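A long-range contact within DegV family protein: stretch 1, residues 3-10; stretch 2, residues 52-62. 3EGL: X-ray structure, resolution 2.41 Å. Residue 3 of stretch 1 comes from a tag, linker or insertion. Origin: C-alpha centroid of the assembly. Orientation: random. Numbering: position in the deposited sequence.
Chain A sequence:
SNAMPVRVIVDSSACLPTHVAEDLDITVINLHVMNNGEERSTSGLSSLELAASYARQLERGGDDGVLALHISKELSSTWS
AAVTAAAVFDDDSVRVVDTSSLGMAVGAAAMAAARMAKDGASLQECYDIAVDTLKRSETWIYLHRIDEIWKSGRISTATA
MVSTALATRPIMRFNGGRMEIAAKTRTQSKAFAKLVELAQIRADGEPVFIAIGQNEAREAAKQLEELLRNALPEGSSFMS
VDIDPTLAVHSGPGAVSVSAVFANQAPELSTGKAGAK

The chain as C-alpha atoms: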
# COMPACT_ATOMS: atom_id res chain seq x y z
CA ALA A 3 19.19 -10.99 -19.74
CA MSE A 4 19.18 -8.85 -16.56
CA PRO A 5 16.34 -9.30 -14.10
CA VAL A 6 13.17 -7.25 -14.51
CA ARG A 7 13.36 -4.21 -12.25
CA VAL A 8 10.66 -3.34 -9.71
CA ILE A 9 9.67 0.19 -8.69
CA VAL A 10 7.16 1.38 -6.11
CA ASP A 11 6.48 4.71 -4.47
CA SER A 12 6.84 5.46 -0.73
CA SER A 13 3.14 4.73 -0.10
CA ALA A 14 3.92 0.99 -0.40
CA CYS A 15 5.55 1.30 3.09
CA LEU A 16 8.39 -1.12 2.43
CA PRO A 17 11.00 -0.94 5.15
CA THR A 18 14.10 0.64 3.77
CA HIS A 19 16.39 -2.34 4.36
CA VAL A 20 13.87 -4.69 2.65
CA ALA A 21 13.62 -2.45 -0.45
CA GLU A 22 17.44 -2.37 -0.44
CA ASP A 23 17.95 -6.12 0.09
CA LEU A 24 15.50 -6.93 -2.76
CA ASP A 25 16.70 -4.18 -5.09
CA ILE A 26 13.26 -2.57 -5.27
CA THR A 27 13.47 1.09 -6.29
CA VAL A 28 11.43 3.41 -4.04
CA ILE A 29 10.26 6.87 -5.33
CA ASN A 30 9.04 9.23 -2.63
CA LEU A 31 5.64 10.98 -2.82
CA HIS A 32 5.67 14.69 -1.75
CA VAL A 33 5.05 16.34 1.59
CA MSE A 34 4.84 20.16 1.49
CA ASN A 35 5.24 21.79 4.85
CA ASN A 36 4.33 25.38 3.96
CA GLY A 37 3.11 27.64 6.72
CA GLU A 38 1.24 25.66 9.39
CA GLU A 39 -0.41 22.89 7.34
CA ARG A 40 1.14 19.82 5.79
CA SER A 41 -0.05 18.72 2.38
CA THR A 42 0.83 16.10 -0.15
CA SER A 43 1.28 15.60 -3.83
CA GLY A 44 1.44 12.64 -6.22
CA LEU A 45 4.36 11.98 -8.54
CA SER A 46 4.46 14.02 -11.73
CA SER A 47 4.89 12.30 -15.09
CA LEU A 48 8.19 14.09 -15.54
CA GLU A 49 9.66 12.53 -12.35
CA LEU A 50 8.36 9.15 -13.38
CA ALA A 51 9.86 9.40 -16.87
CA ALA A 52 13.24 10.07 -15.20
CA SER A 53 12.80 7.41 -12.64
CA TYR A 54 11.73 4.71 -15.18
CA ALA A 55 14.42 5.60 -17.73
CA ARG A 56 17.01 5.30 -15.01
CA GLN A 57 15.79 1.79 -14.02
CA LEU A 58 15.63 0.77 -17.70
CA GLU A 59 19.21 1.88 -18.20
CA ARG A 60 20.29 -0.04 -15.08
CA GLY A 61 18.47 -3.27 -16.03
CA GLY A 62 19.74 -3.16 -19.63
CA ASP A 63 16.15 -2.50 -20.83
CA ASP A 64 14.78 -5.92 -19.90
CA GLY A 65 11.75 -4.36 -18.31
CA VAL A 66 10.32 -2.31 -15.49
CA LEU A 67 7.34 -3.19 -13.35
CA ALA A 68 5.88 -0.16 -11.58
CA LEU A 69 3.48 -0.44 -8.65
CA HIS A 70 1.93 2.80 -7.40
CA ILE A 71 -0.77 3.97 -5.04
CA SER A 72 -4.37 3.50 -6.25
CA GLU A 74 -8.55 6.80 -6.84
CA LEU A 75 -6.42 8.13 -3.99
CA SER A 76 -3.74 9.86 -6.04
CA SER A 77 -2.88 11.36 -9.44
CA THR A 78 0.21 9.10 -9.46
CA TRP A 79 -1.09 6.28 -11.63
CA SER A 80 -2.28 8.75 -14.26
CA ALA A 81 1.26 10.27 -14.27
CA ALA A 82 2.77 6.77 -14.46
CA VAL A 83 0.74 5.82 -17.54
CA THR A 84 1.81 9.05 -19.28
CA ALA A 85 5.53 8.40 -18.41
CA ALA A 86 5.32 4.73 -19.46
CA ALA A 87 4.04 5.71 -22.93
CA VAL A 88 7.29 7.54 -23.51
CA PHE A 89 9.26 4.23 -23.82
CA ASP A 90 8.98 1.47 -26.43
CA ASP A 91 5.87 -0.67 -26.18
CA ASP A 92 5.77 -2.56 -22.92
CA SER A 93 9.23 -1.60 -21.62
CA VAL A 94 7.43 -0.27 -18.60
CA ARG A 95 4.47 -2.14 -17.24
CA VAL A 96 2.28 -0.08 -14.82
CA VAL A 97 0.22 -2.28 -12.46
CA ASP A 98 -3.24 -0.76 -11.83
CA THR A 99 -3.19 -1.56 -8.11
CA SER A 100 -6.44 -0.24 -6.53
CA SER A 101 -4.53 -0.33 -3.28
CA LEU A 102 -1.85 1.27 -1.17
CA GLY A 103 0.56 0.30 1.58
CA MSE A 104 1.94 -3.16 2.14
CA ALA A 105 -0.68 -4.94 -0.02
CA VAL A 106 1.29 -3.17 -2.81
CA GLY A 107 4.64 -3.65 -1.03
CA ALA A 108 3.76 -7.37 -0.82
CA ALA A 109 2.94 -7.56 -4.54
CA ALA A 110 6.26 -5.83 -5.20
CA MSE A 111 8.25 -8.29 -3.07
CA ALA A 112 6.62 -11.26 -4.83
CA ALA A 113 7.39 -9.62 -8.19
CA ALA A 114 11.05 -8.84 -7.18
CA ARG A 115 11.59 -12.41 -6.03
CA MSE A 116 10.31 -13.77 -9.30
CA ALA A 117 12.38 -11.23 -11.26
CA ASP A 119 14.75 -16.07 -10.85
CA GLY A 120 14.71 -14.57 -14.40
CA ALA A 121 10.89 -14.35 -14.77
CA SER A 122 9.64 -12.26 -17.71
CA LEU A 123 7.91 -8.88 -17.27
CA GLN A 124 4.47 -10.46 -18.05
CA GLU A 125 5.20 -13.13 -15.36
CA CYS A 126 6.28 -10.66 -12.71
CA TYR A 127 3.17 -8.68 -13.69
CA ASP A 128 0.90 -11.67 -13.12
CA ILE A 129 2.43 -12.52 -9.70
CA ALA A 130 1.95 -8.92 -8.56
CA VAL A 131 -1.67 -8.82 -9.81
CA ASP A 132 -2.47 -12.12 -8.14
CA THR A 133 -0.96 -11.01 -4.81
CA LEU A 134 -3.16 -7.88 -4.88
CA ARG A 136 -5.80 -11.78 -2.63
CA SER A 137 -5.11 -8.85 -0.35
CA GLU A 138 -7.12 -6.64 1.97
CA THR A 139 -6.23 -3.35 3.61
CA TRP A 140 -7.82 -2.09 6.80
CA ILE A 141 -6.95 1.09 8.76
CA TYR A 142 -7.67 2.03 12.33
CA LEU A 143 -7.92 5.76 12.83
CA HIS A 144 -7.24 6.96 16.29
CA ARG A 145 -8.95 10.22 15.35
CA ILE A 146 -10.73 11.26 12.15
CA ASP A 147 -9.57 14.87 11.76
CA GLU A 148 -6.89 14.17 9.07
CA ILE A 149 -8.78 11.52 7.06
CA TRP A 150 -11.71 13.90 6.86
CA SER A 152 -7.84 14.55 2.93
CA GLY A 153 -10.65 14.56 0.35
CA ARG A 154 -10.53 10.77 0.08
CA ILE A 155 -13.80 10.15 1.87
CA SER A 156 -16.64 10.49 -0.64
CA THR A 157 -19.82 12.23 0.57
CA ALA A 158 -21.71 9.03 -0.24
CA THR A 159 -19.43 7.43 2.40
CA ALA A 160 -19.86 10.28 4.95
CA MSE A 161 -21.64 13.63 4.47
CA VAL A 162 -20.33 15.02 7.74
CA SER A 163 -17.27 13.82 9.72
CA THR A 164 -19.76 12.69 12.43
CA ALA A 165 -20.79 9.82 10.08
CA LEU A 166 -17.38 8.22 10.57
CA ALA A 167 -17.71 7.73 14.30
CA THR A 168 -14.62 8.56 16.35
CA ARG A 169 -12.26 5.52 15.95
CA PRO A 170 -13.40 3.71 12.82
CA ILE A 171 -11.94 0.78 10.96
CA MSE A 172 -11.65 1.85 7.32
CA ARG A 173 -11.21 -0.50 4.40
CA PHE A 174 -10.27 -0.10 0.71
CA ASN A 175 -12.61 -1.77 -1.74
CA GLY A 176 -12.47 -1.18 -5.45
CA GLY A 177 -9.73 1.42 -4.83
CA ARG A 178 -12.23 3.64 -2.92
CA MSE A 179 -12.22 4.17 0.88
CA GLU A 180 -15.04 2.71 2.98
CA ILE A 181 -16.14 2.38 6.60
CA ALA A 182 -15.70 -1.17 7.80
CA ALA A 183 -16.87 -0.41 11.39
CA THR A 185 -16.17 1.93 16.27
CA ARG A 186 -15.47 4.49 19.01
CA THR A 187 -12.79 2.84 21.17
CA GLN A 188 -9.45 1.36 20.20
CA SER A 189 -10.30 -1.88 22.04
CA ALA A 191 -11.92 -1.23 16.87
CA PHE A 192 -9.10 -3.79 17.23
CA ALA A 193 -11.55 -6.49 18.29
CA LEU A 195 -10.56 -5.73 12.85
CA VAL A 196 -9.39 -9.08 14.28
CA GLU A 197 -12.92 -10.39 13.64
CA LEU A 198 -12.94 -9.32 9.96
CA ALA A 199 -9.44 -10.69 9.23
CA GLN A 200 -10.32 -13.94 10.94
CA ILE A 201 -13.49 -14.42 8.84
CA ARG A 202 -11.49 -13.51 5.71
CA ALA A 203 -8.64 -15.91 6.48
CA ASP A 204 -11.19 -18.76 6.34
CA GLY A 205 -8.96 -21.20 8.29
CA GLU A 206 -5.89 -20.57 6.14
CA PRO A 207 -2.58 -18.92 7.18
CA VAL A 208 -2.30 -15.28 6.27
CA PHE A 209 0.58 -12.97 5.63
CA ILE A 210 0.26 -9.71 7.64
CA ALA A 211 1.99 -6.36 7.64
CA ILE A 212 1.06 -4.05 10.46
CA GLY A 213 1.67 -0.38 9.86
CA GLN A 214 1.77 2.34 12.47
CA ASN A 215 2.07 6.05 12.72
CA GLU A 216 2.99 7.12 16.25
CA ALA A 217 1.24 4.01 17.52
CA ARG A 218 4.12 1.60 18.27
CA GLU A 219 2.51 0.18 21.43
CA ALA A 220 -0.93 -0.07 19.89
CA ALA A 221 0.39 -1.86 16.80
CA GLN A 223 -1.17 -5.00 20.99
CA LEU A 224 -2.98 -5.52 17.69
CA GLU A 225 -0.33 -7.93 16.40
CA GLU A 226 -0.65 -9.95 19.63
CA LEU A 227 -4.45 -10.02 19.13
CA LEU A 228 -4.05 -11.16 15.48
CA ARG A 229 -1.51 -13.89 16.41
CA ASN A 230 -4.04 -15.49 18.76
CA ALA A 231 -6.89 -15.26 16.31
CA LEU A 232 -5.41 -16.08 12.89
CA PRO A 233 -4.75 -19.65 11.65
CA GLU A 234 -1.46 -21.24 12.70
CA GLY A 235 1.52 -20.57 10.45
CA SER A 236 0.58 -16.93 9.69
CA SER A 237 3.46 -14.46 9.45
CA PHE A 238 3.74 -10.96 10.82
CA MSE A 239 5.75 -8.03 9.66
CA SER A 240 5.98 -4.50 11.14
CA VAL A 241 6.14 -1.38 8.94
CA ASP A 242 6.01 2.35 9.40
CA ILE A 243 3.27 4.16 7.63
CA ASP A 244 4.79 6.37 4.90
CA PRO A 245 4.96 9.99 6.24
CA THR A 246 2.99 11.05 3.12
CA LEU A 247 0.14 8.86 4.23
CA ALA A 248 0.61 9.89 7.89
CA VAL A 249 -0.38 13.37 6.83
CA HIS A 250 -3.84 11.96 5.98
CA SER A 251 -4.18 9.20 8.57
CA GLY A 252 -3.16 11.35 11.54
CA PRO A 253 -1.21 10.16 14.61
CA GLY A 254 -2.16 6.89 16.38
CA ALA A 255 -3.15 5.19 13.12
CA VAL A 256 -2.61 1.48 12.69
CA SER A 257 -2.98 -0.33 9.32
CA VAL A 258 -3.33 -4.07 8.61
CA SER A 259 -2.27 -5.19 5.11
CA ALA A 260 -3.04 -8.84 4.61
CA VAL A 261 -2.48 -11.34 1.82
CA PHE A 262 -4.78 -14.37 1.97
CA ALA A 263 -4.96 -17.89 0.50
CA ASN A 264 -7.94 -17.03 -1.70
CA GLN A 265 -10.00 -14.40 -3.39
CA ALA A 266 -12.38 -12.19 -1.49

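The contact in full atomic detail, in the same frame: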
# COMPACT_ATOMS: atom_id res chain seq x y z
N ALA A 3 20.21 -11.98 -20.23
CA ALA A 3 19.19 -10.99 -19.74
C ALA A 3 19.38 -10.65 -18.24
O ALA A 3 19.75 -11.52 -17.43
CB ALA A 3 17.73 -11.46 -20.03
N MSE A 4 19.15 -9.37 -17.92
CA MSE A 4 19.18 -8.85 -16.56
C MSE A 4 17.78 -9.02 -15.94
O MSE A 4 16.78 -9.03 -16.66
CB MSE A 4 19.55 -7.37 -16.62
CG MSE A 4 20.99 -7.08 -17.03
SE MSE A 4 22.06 -7.09 -15.41
CE MSE A 4 22.13 -9.01 -15.03
N PRO A 5 17.70 -9.15 -14.61
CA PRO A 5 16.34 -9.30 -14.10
C PRO A 5 15.47 -8.05 -14.38
O PRO A 5 15.99 -6.93 -14.50
CB PRO A 5 16.53 -9.52 -12.59
CG PRO A 5 17.96 -9.69 -12.37
CD PRO A 5 18.72 -9.19 -13.55
N VAL A 6 14.17 -8.29 -14.53
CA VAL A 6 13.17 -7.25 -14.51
C VAL A 6 13.34 -6.40 -13.24
O VAL A 6 13.67 -6.92 -12.17
CB VAL A 6 11.77 -7.86 -14.54
CG1 VAL A 6 10.74 -6.88 -14.00
CG2 VAL A 6 11.46 -8.41 -15.95
N ARG A 7 13.14 -5.10 -13.37
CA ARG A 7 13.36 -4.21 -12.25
C ARG A 7 12.03 -3.73 -11.69
O ARG A 7 11.14 -3.37 -12.47
CB ARG A 7 14.22 -3.02 -12.65
CG ARG A 7 15.63 -3.37 -13.15
CD ARG A 7 16.57 -2.31 -12.65
NE ARG A 7 17.43 -2.91 -11.69
CZ ARG A 7 17.65 -2.51 -10.45
NH1 ARG A 7 17.10 -1.44 -9.94
NH2 ARG A 7 18.48 -3.23 -9.72
N VAL A 8 11.91 -3.72 -10.36
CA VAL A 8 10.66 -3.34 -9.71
C VAL A 8 10.76 -1.98 -9.02
O VAL A 8 11.74 -1.68 -8.34
CB VAL A 8 10.23 -4.42 -8.70
CG1 VAL A 8 8.91 -4.02 -7.97
CG2 VAL A 8 10.06 -5.78 -9.42
N ILE A 9 9.73 -1.17 -9.22
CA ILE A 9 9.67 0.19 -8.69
C ILE A 9 8.33 0.39 -8.03
O ILE A 9 7.29 0.03 -8.60
CB ILE A 9 9.78 1.27 -9.80
CG1 ILE A 9 11.01 1.02 -10.68
CG2 ILE A 9 9.88 2.69 -9.20
CD1 ILE A 9 11.30 2.18 -11.74
N VAL A 10 8.36 0.96 -6.82
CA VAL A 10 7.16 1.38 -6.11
C VAL A 10 7.37 2.82 -5.67
O VAL A 10 8.45 3.38 -5.83
CB VAL A 10 6.84 0.52 -4.81
CG1 VAL A 10 6.69 -0.92 -5.13
CG2 VAL A 10 7.94 0.69 -3.75
N ALA A 52 11.85 10.11 -15.63
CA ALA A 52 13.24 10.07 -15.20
C ALA A 52 13.50 8.81 -14.40
O ALA A 52 14.48 8.10 -14.63
CB ALA A 52 13.57 11.30 -14.36
N SER A 53 12.59 8.50 -13.51
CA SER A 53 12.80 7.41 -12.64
C SER A 53 12.80 6.06 -13.42
O SER A 53 13.66 5.18 -13.19
CB SER A 53 11.69 7.46 -11.64
OG SER A 53 11.95 6.52 -10.67
N TYR A 54 11.87 5.93 -14.37
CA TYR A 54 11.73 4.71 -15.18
C TYR A 54 12.91 4.55 -16.15
O TYR A 54 13.38 3.43 -16.38
CB TYR A 54 10.41 4.74 -15.99
CG TYR A 54 9.11 4.74 -15.16
CD1 TYR A 54 9.12 4.38 -13.82
CD2 TYR A 54 7.87 5.04 -15.77
CE1 TYR A 54 7.94 4.36 -13.06
CE2 TYR A 54 6.68 5.00 -15.06
CZ TYR A 54 6.73 4.66 -13.71
OH TYR A 54 5.59 4.65 -12.98
N ALA A 55 13.35 5.66 -16.75
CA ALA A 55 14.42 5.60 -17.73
C ALA A 55 15.65 5.15 -16.99
O ALA A 55 16.43 4.37 -17.50
CB ALA A 55 14.66 6.95 -18.36
N ARG A 56 15.82 5.66 -15.77
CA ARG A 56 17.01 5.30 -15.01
C ARG A 56 17.03 3.79 -14.63
O ARG A 56 18.09 3.11 -14.73
CB ARG A 56 17.25 6.29 -13.87
CG ARG A 56 17.74 5.65 -12.65
CD ARG A 56 18.59 6.50 -11.70
NE ARG A 56 18.54 7.96 -11.78
CZ ARG A 56 19.64 8.71 -11.92
NH1 ARG A 56 20.85 8.14 -12.01
NH2 ARG A 56 19.55 10.02 -11.97
N GLN A 57 15.87 3.23 -14.30
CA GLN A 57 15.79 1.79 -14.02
C GLN A 57 15.93 0.93 -15.29
O GLN A 57 16.53 -0.15 -15.24
CB GLN A 57 14.54 1.42 -13.20
CG GLN A 57 14.54 1.94 -11.73
CD GLN A 57 15.92 1.86 -11.10
OE1 GLN A 57 16.44 2.86 -10.64
NE2 GLN A 57 16.55 0.69 -11.14
N LEU A 58 15.41 1.40 -16.42
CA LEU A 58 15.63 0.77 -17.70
C LEU A 58 17.09 0.73 -18.05
O LEU A 58 17.59 -0.32 -18.43
CB LEU A 58 14.87 1.47 -18.83
CG LEU A 58 13.39 1.15 -18.91
CD1 LEU A 58 12.71 2.14 -19.85
CD2 LEU A 58 13.15 -0.33 -19.39
N GLU A 59 17.78 1.85 -17.92
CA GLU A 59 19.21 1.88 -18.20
C GLU A 59 19.95 0.86 -17.32
O GLU A 59 20.80 0.11 -17.81
CB GLU A 59 19.79 3.29 -18.02
CG GLU A 59 21.25 3.38 -18.32
CD GLU A 59 21.61 3.10 -19.80
OE1 GLU A 59 20.72 3.18 -20.68
OE2 GLU A 59 22.80 2.84 -20.10
N ARG A 60 19.60 0.81 -16.05
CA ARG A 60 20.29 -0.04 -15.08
C ARG A 60 20.01 -1.52 -15.36
O ARG A 60 20.90 -2.33 -15.24
CB ARG A 60 19.90 0.35 -13.65
CG ARG A 60 20.70 -0.34 -12.56
CD ARG A 60 20.30 0.17 -11.17
NE ARG A 60 20.66 1.57 -10.99
CZ ARG A 60 20.26 2.35 -9.98
NH1 ARG A 60 20.66 3.62 -9.94
NH2 ARG A 60 19.44 1.89 -9.03
N GLY A 61 18.80 -1.87 -15.76
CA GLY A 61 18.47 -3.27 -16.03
C GLY A 61 18.70 -3.68 -17.47
O GLY A 61 18.13 -4.68 -17.93
N GLY A 62 19.53 -2.93 -18.20
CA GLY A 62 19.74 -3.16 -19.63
C GLY A 62 18.47 -3.26 -20.46
O GLY A 62 18.42 -4.01 -21.44
O HOH W 1 15.47 -5.05 -16.37

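A strand laid nearly antiparallel along a helix illustrates a general principle: alternation along the strand selects which side chains meet the helix. Strand 7-10 and helix 52-60 run at 159°, their axes 9.3 Å apart at closest, and Arg7 and Ile9 point toward the helix while Val8 between them points away.

The apolar part centres on Ile9. Its CD1 lies 3.2 Å from Gln57 CG, a tight approach, and 3.7 Å from Tyr54 CD1, meeting the tyrosine ring at its edge.

The polar part belongs to Arg7. Its NH1 is 2.5 Å from the atom modelled as Gln57 NE2; the amide is probably turned over in the model, so the nature of this pairing stays open. Arg60 CD covers one face of the Arg7 guanidinium, 3.8 Å from NH1, although this brings like charges close, with Arg7 NH1 and Arg60 NH2 4.2 Å apart.

Where the helix gives out, backbone takes over. Gly61 N still bonds to Gln57 O (2.9 Å), but Gly61 leaves helical geometry, and an ideal CB there would clash with Arg7 CG at 2.9 Å. Met4 CB packs 3.3 Å from Gly61 O. A water oxygen lies within hydrogen-bonding reach of both Pro5 O (2.7 Å) and Gly61 O (3.1 Å).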